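Long-range contact in conserved membrane protein (Chlamydia abortus, PDB 6GZU), which combines deubiquitinating and acetyltransferase activities as a secreted effector of the CE clan and induces Golgi fragmentation in host cells: residues W18-E32 with F238-A250. Sequence-based numbering, arbitrary orientation.
Sequences WDHLEISTHLIRLSE and FLETIPQRPITQA
Arg29 on Arg245, and Glu32 on Thr248 and Gln249, bind helix 20-33 to the chain that leaves helix 228-241, and so illustrate how side chains can fasten an irregular segment against a helix. The contact lies at the margin of the CE-clan protease fold, joining its N-terminal helix to a segment near the C-terminal end of this catalytic fragment. CB of Arg29 lies beside Ile247 CG1; CG and CD pass the backbone oxygen of Arg245, CD also resting against Arg245 CB. A bend at chi3 (-68°) then turns the guanidinium. NE donates to Arg245 O at 2.8 Å, while CZ and NH2 lie against Ile242 CG2, which rests over one face. NH1 reaches back 2.9 Å to ND1 of His26, nearly within both flat groups' planes. With NE and NH1 both engaged, the group has little freedom to rotate.

His26 is held at both nitrogens, since NE2 hydrogen-bonds Asp213 of helix 204-217, which also forms a salt bridge with Arg245 NH1. Phe238 turns its edge to one face of this imidazole in an offset edge-to-face pair, planes at 81°. Farther toward the N-terminus, Trp18 CZ2 packs 3.5 Å from Leu239 CD2. Ile247 reaches the helix with CD1, which meets Thr25 CG2 at 3.6 Å.

Glu32 ends the row with its carboxylate against two consecutive amides. The N-H of Thr248 points almost straight at the syn lone pair of OE1 (3.0 Å), and two waters also donate to that oxygen, whereas Gln249 N approaches OE2 from above the carboxylate plane, at 2.8 Å.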
ATOM      1  N   TRP A  18       3.360  -3.278  14.375  1.00 35.02           N
ATOM      2  CA  TRP A  18       2.083  -2.810  13.863  1.00 33.07           C
ATOM      3  C   TRP A  18       1.558  -3.910  12.947  1.00 33.95           C
ATOM      4  O   TRP A  18       2.296  -4.396  12.079  1.00 37.30           O
ATOM      5  CB  TRP A  18       2.277  -1.496  13.092  1.00 30.96           C
ATOM      6  CG  TRP A  18       2.290  -0.267  13.961  1.00 29.93           C
ATOM      7  CD1 TRP A  18       2.494  -0.220  15.312  1.00 29.01           C
ATOM      8  CD2 TRP A  18       2.086   1.088  13.531  1.00 28.29           C
ATOM      9  NE1 TRP A  18       2.421   1.095  15.748  1.00 30.58           N
ATOM     10  CE2 TRP A  18       2.187   1.914  14.668  1.00 28.81           C
ATOM     11  CE3 TRP A  18       1.855   1.680  12.275  1.00 28.47           C
ATOM     12  CZ2 TRP A  18       2.036   3.299  14.607  1.00 28.27           C
ATOM     13  CZ3 TRP A  18       1.702   3.059  12.208  1.00 27.28           C
ATOM     14  CH2 TRP A  18       1.798   3.859  13.372  1.00 27.66           C
ATOM     15  N   ASP A  19       0.319  -4.337  13.193  1.00 33.31           N
ATOM     16  CA  ASP A  19      -0.355  -5.375  12.403  1.00 32.86           C
ATOM     17  C   ASP A  19      -1.170  -4.661  11.299  1.00 30.48           C
ATOM     18  O   ASP A  19      -1.100  -3.435  11.156  1.00 28.77           O
ATOM     19  CB  ASP A  19      -1.243  -6.295  13.306  1.00 36.41           C
ATOM     20  CG  ASP A  19      -2.404  -5.527  14.046  1.00 39.68           C
ATOM     21  OD1 ASP A  19      -2.717  -4.366  13.705  1.00 38.96           O
ATOM     22  OD2 ASP A  19      -3.040  -6.075  14.997  1.00 43.30           O
ATOM     23  N   HIS A  20      -1.929  -5.417  10.520  1.00 28.51           N
ATOM     24  CA  HIS A  20      -2.660  -4.812   9.423  1.00 27.91           C
ATOM     25  C   HIS A  20      -3.582  -3.689   9.915  1.00 27.48           C
ATOM     26  O   HIS A  20      -3.699  -2.645   9.257  1.00 27.52           O
ATOM     27  CB  HIS A  20      -3.478  -5.849   8.697  1.00 27.94           C
ATOM     28  CG  HIS A  20      -4.098  -5.342   7.431  1.00 27.88           C
ATOM     29  ND1 HIS A  20      -5.390  -5.642   7.070  1.00 32.52           N
ATOM     30  CD2 HIS A  20      -3.579  -4.613   6.410  1.00 28.01           C
ATOM     31  CE1 HIS A  20      -5.653  -5.102   5.890  1.00 32.81           C
ATOM     32  NE2 HIS A  20      -4.576  -4.454   5.477  1.00 31.31           N
ATOM     33  N   LEU A  21      -4.260  -3.883  11.043  1.00 28.82           N
ATOM     34  CA  LEU A  21      -5.205  -2.855  11.524  1.00 31.04           C
ATOM     35  C   LEU A  21      -4.501  -1.551  11.936  1.00 28.58           C
ATOM     36  O   LEU A  21      -4.993  -0.452  11.638  1.00 26.64           O
ATOM     37  CB  LEU A  21      -6.104  -3.388  12.671  1.00 36.56           C
ATOM     38  CG  LEU A  21      -7.032  -4.519  12.178  1.00 40.14           C
ATOM     39  CD1 LEU A  21      -7.894  -5.124  13.273  1.00 40.35           C
ATOM     40  CD2 LEU A  21      -7.916  -4.046  11.037  1.00 41.36           C
ATOM     41  N   GLU A  22      -3.342  -1.671  12.583  1.00 27.98           N
ATOM     42  CA  GLU A  22      -2.548  -0.490  12.966  1.00 27.17           C
ATOM     43  C   GLU A  22      -2.008   0.247  11.754  1.00 24.86           C
ATOM     44  O   GLU A  22      -2.065   1.489  11.687  1.00 25.76           O
ATOM     45  CB  GLU A  22      -1.413  -0.877  13.904  1.00 30.70           C
ATOM     46  CG  GLU A  22      -1.938  -1.069  15.290  1.00 35.77           C
ATOM     47  CD  GLU A  22      -1.213  -2.088  16.172  1.00 40.56           C
ATOM     48  OE1 GLU A  22      -0.702  -3.127  15.708  1.00 41.80           O
ATOM     49  OE2 GLU A  22      -1.215  -1.858  17.386  1.00 42.79           O
ATOM     50  N   ILE A  23      -1.542  -0.505  10.763  1.00 22.68           N
ATOM     51  CA  ILE A  23      -1.091   0.124   9.538  1.00 20.32           C
ATOM     52  C   ILE A  23      -2.268   0.822   8.845  1.00 20.76           C
ATOM     53  O   ILE A  23      -2.174   1.981   8.441  1.00 19.80           O
ATOM     54  CB  ILE A  23      -0.509  -0.925   8.579  1.00 20.81           C
ATOM     55  CG1 ILE A  23       0.809  -1.477   9.140  1.00 23.36           C
ATOM     56  CG2 ILE A  23      -0.272  -0.303   7.201  1.00 22.74           C
ATOM     57  CD1 ILE A  23       1.245  -2.811   8.488  1.00 24.86           C
ATOM     58  N   SER A  24      -3.388   0.123   8.726  1.00 21.21           N
ATOM     59  CA  SER A  24      -4.551   0.721   8.073  1.00 21.75           C
ATOM     60  C   SER A  24      -5.046   1.952   8.819  1.00 21.16           C
ATOM     61  O   SER A  24      -5.534   2.880   8.181  1.00 21.91           O
ATOM     62  CB  SER A  24      -5.675  -0.303   7.962  1.00 23.51           C
ATOM     63  OG  SER A  24      -5.319  -1.300   7.024  1.00 24.03           O
ATOM     64  N   THR A  25      -4.921   1.961  10.139  1.00 21.48           N
ATOM     65  CA  THR A  25      -5.326   3.121  10.925  1.00 21.14           C
ATOM     66  C   THR A  25      -4.466   4.305  10.508  1.00 20.75           C
ATOM     67  O   THR A  25      -4.987   5.413  10.380  1.00 21.61           O
ATOM     68  CB  THR A  25      -5.172   2.831  12.438  1.00 22.94           C
ATOM     69  OG1 THR A  25      -6.121   1.824  12.794  1.00 24.61           O
ATOM     70  CG2 THR A  25      -5.459   4.060  13.341  1.00 25.63           C
ATOM     71  N   HIS A  26      -3.149   4.102  10.364  1.00 20.62           N
ATOM     72  CA  HIS A  26      -2.307   5.205   9.910  1.00 20.97           C
ATOM     73  C   HIS A  26      -2.642   5.684   8.505  1.00 20.62           C
ATOM     74  O   HIS A  26      -2.583   6.883   8.228  1.00 22.06           O
ATOM     75  CB  HIS A  26      -0.802   4.931  10.087  1.00 20.76           C
ATOM     76  CG  HIS A  26       0.008   6.188  10.083  1.00 22.41           C
ATOM     77  ND1 HIS A  26      -0.124   7.141  11.079  1.00 24.90           N
ATOM     78  CD2 HIS A  26       0.892   6.683   9.185  1.00 22.48           C
ATOM     79  CE1 HIS A  26       0.685   8.153  10.806  1.00 25.50           C
ATOM     80  NE2 HIS A  26       1.293   7.907   9.651  1.00 24.13           N
ATOM     81  N   LEU A  27      -2.955   4.763   7.602  1.00 20.13           N
ATOM     82  CA  LEU A  27      -3.397   5.158   6.258  1.00 19.57           C
ATOM     83  C   LEU A  27      -4.648   6.017   6.323  1.00 20.89           C
ATOM     84  O   LEU A  27      -4.722   7.058   5.666  1.00 21.56           O
ATOM     85  CB  LEU A  27      -3.563   3.937   5.341  1.00 21.78           C
ATOM     86  CG  LEU A  27      -2.273   3.372   4.733  1.00 23.89           C
ATOM     87  CD1 LEU A  27      -1.066   3.232   5.576  1.00 29.46           C
ATOM     88  CD2 LEU A  27      -2.662   2.032   4.052  1.00 27.20           C
ATOM     89  N   ILE A  28      -5.617   5.648   7.164  1.00 21.42           N
ATOM     90  CA  ILE A  28      -6.820   6.450   7.314  1.00 22.23           C
ATOM     91  C   ILE A  28      -6.480   7.828   7.904  1.00 21.55           C
ATOM     92  O   ILE A  28      -7.004   8.866   7.449  1.00 22.23           O
ATOM     93  CB  ILE A  28      -7.886   5.731   8.208  1.00 22.06           C
ATOM     94  CG1 ILE A  28      -8.484   4.518   7.477  1.00 22.85           C
ATOM     95  CG2 ILE A  28      -9.021   6.692   8.665  1.00 22.07           C
ATOM     96  CD1 ILE A  28      -9.280   4.892   6.182  1.00 21.63           C
ATOM     97  N   ARG A  29      -5.620   7.853   8.923  1.00 22.40           N
ATOM     98  CA  ARG A  29      -5.127   9.122   9.470  1.00 23.15           C
ATOM     99  C   ARG A  29      -4.530  10.000   8.344  1.00 23.38           C
ATOM    100  O   ARG A  29      -4.887  11.173   8.204  1.00 23.30           O
ATOM    101  CB  ARG A  29      -4.095   8.820  10.544  1.00 25.30           C
ATOM    102  CG  ARG A  29      -3.467   9.972  11.246  1.00 28.27           C
ATOM    103  CD  ARG A  29      -2.483   9.431  12.318  1.00 28.03           C
ATOM    104  NE  ARG A  29      -3.119   8.743  13.433  1.00 28.81           N
ATOM    105  CZ  ARG A  29      -2.959   7.465  13.798  1.00 29.00           C
ATOM    106  NH1 ARG A  29      -2.149   6.628  13.139  1.00 27.51           N
ATOM    107  NH2 ARG A  29      -3.656   7.008  14.844  1.00 32.18           N
ATOM    108  N   LEU A  30      -3.666   9.411   7.522  1.00 22.24           N
ATOM    109  CA  LEU A  30      -3.082  10.133   6.392  1.00 21.64           C
ATOM    110  C   LEU A  30      -4.118  10.579   5.383  1.00 22.62           C
ATOM    111  O   LEU A  30      -3.990  11.662   4.807  1.00 24.09           O
ATOM    112  CB  LEU A  30      -1.995   9.286   5.706  1.00 22.19           C
ATOM    113  CG  LEU A  30      -0.748   9.186   6.571  1.00 22.28           C
ATOM    114  CD1 LEU A  30       0.194   8.153   5.958  1.00 21.81           C
ATOM    115  CD2 LEU A  30      -0.067  10.519   6.714  1.00 23.63           C
ATOM    116  N   SER A  31      -5.156   9.775   5.173  1.00 21.60           N
ATOM    117  CA  SER A  31      -6.190  10.137   4.200  1.00 22.02           C
ATOM    118  C   SER A  31      -6.970  11.351   4.647  1.00 23.30           C
ATOM    119  O   SER A  31      -7.577  12.008   3.814  1.00 24.54           O
ATOM    120  CB  SER A  31      -7.147   8.965   3.925  1.00 23.68           C
ATOM    121  OG  SER A  31      -8.109   8.848   4.970  1.00 25.09           O
ATOM    122  N   GLU A  32      -6.948  11.684   5.940  1.00 22.50           N
ATOM    123  CA  GLU A  32      -7.638  12.866   6.433  1.00 24.46           C
ATOM    124  C   GLU A  32      -6.818  14.111   6.121  1.00 26.81           C
ATOM    125  O   GLU A  32      -7.359  15.205   5.981  1.00 30.62           O
ATOM    126  CB  GLU A  32      -7.920  12.765   7.947  1.00 25.11           C
ATOM    127  CG  GLU A  32      -8.869  11.634   8.248  1.00 26.68           C
ATOM    128  CD  GLU A  32      -9.439  11.655   9.646  1.00 27.45           C
ATOM    129  OE1 GLU A  32      -8.905  12.353  10.567  1.00 27.47           O
ATOM    130  OE2 GLU A  32     -10.452  10.943   9.810  1.00 28.43           O
ATOM    131  N   PHE A 238       8.597   9.369  15.685  1.00 31.62           N
ATOM    132  CA  PHE A 238       7.399   9.231  14.867  1.00 29.29           C
ATOM    133  C   PHE A 238       6.238   8.687  15.669  1.00 27.89           C
ATOM    134  O   PHE A 238       5.133   9.255  15.630  1.00 29.10           O
ATOM    135  CB  PHE A 238       7.707   8.332  13.652  1.00 28.62           C
ATOM    136  CG  PHE A 238       6.490   7.848  12.937  1.00 27.73           C
ATOM    137  CD1 PHE A 238       5.766   8.714  12.112  1.00 28.96           C
ATOM    138  CD2 PHE A 238       6.077   6.526  13.060  1.00 26.09           C
ATOM    139  CE1 PHE A 238       4.647   8.276  11.411  1.00 27.87           C
ATOM    140  CE2 PHE A 238       4.931   6.067  12.377  1.00 25.57           C
ATOM    141  CZ  PHE A 238       4.218   6.961  11.542  1.00 26.04           C
ATOM    142  N   LEU A 239       6.485   7.633  16.469  1.00 27.34           N
ATOM    143  CA  LEU A 239       5.422   7.089  17.300  1.00 27.47           C
ATOM    144  C   LEU A 239       4.864   8.122  18.263  1.00 28.96           C
ATOM    145  O   LEU A 239       3.652   8.140  18.538  1.00 30.01           O
ATOM    146  CB  LEU A 239       5.910   5.849  18.061  1.00 27.49           C
ATOM    147  CG  LEU A 239       6.164   4.638  17.152  1.00 28.35           C
ATOM    148  CD1 LEU A 239       6.790   3.524  17.981  1.00 30.31           C
ATOM    149  CD2 LEU A 239       4.870   4.165  16.481  1.00 28.96           C
ATOM    150  N   GLU A 240       5.725   9.007  18.755  1.00 29.61           N
ATOM    151  CA  GLU A 240       5.289   9.933  19.783  1.00 32.14           C
ATOM    152  C   GLU A 240       4.404  11.042  19.227  1.00 32.45           C
ATOM    153  O   GLU A 240       3.763  11.745  20.010  1.00 34.86           O
ATOM    154  CB  GLU A 240       6.459  10.474  20.619  1.00 34.83           C
ATOM    155  CG  GLU A 240       6.979   9.404  21.568  1.00 38.46           C
ATOM    156  CD  GLU A 240       8.283   9.755  22.271  1.00 43.72           C
ATOM    157  OE1 GLU A 240       8.873  10.832  22.012  1.00 46.19           O
ATOM    158  OE2 GLU A 240       8.726   8.934  23.100  1.00 45.76           O
ATOM    159  N   THR A 241       4.321  11.165  17.894  1.00 31.29           N
ATOM    160  CA  THR A 241       3.409  12.131  17.256  1.00 31.35           C
ATOM    161  C   THR A 241       1.983  11.575  17.181  1.00 29.78           C
ATOM    162  O   THR A 241       0.993  12.321  17.114  1.00 30.72           O
ATOM    163  CB  THR A 241       3.844  12.529  15.814  1.00 32.69           C
ATOM    164  OG1 THR A 241       3.623  11.441  14.903  1.00 32.77           O
ATOM    165  CG2 THR A 241       5.310  12.926  15.756  1.00 33.79           C
ATOM    166  N   ILE A 242       1.878  10.258  17.199  1.00 27.45           N
ATOM    167  CA  ILE A 242       0.597   9.626  16.884  1.00 26.29           C
ATOM    168  C   ILE A 242      -0.519  10.063  17.842  1.00 26.18           C
ATOM    169  O   ILE A 242      -1.658  10.312  17.394  1.00 25.97           O
ATOM    170  CB  ILE A 242       0.722   8.079  16.763  1.00 25.93           C
ATOM    171  CG1 ILE A 242       1.670   7.712  15.600  1.00 28.25           C
ATOM    172  CG2 ILE A 242      -0.650   7.469  16.481  1.00 26.88           C
ATOM    173  CD1 ILE A 242       1.253   8.267  14.284  1.00 30.71           C
ATOM    174  N   PRO A 243      -0.236  10.212  19.141  1.00 26.26           N
ATOM    175  CA  PRO A 243      -1.387  10.576  20.004  1.00 24.71           C
ATOM    176  C   PRO A 243      -1.931  11.981  19.774  1.00 26.26           C
ATOM    177  O   PRO A 243      -3.070  12.281  20.171  1.00 26.40           O
ATOM    178  CB  PRO A 243      -0.785  10.444  21.424  1.00 26.52           C
ATOM    179  CG  PRO A 243       0.288   9.404  21.272  1.00 27.15           C
ATOM    180  CD  PRO A 243       0.921   9.770  19.949  1.00 26.60           C
ATOM    181  N   GLN A 244      -1.144  12.843  19.139  1.00 25.97           N
ATOM    182  CA  GLN A 244      -1.614  14.183  18.814  1.00 24.95           C
ATOM    183  C   GLN A 244      -2.333  14.240  17.475  1.00 23.47           C
ATOM    184  O   GLN A 244      -2.802  15.300  17.054  1.00 25.63           O
ATOM    185  CB  GLN A 244      -0.456  15.182  18.823  1.00 27.63           C
ATOM    186  CG  GLN A 244       0.216  15.365  20.205  1.00 29.98           C
ATOM    187  CD  GLN A 244       1.446  14.496  20.359  1.00 34.10           C
ATOM    188  OE1 GLN A 244       2.275  14.408  19.442  1.00 36.57           O
ATOM    189  NE2 GLN A 244       1.575  13.835  21.533  1.00 35.59           N
ATOM    190  N   ARG A 245      -2.434  13.095  16.819  1.00 24.44           N
ATOM    191  CA  ARG A 245      -3.040  12.991  15.486  1.00 25.12           C
ATOM    192  C   ARG A 245      -4.236  12.015  15.406  1.00 25.32           C
ATOM    193  O   ARG A 245      -4.214  11.061  14.625  1.00 26.31           O
ATOM    194  CB  ARG A 245      -1.967  12.568  14.462  1.00 26.79           C
ATOM    195  CG  ARG A 245      -0.744  13.482  14.416  1.00 27.78           C
ATOM    196  CD  ARG A 245       0.411  12.814  13.665  1.00 32.31           C
ATOM    197  NE  ARG A 245       0.128  12.688  12.256  1.00 34.80           N
ATOM    198  CZ  ARG A 245       0.906  12.019  11.411  1.00 35.69           C
ATOM    199  NH1 ARG A 245       0.568  11.951  10.149  1.00 37.55           N
ATOM    200  NH2 ARG A 245       2.000  11.386  11.851  1.00 36.88           N
ATOM    201  N   PRO A 246      -5.290  12.268  16.198  1.00 25.18           N
ATOM    202  CA  PRO A 246      -6.435  11.365  16.221  1.00 25.18           C
ATOM    203  C   PRO A 246      -7.185  11.402  14.889  1.00 24.95           C
ATOM    204  O   PRO A 246      -7.170  12.398  14.146  1.00 25.23           O
ATOM    205  CB  PRO A 246      -7.295  11.950  17.335  1.00 25.41           C
ATOM    206  CG  PRO A 246      -6.886  13.436  17.367  1.00 26.50           C
ATOM    207  CD  PRO A 246      -5.422  13.376  17.146  1.00 25.71           C
ATOM    208  N   ILE A 247      -7.877  10.310  14.619  1.00 23.45           N
ATOM    209  CA  ILE A 247      -8.770  10.229  13.460  1.00 23.72           C
ATOM    210  C   ILE A 247     -10.057  10.938  13.849  1.00 25.44           C
ATOM    211  O   ILE A 247     -10.603  10.677  14.920  1.00 29.58           O
ATOM    212  CB  ILE A 247      -9.013   8.770  13.097  1.00 24.12           C
ATOM    213  CG1 ILE A 247      -7.726   8.167  12.472  1.00 25.85           C
ATOM    214  CG2 ILE A 247     -10.246   8.646  12.153  1.00 26.73           C
ATOM    215  CD1 ILE A 247      -7.786   6.683  12.344  1.00 28.06           C
ATOM    216  N   THR A 248     -10.524  11.885  13.034  1.00 25.64           N
ATOM    217  CA  THR A 248     -11.726  12.657  13.418  1.00 26.85           C
ATOM    218  C   THR A 248     -12.824  12.662  12.346  1.00 27.77           C
ATOM    219  O   THR A 248     -13.935  13.110  12.610  1.00 29.92           O
ATOM    220  CB  THR A 248     -11.437  14.166  13.765  1.00 28.64           C
ATOM    221  OG1 THR A 248     -11.007  14.845  12.561  1.00 29.73           O
ATOM    222  CG2 THR A 248     -10.358  14.275  14.827  1.00 29.29           C
ATOM    223  N   GLN A 249     -12.554  12.132  11.160  1.00 28.51           N
ATOM    224  CA  GLN A 249     -13.557  12.216  10.102  1.00 29.24           C
ATOM    225  C   GLN A 249     -14.134  10.859   9.719  1.00 29.88           C
ATOM    226  O   GLN A 249     -14.892  10.752   8.746  1.00 32.57           O
ATOM    227  CB  GLN A 249     -12.980  12.869   8.844  1.00 32.40           C
ATOM    228  CG  GLN A 249     -12.297  14.219   8.995  1.00 37.26           C
ATOM    229  CD  GLN A 249     -11.569  14.655   7.702  1.00 44.20           C
ATOM    230  OE1 GLN A 249     -11.846  14.153   6.603  1.00 49.15           O
ATOM    231  NE2 GLN A 249     -10.618  15.572   7.844  1.00 46.91           N
ATOM    232  N   ALA A 250     -13.711   9.801  10.396  1.00 27.85           N
ATOM    233  CA  ALA A 250     -14.179   8.459  10.080  1.00 28.91           C
ATOM    234  C   ALA A 250     -15.527   8.148  10.692  1.00 31.06           C
ATOM    235  O   ALA A 250     -15.850   8.598  11.820  1.00 32.97           O
ATOM    236  CB  ALA A 250     -13.166   7.438  10.573  1.00 27.97           C
TER
HETATM  237  O   HOH W   1      -6.302  12.104  11.366  1.00 29.83           O
HETATM  238  O   HOH W   2      -8.586  14.875  11.445  1.00 40.23           O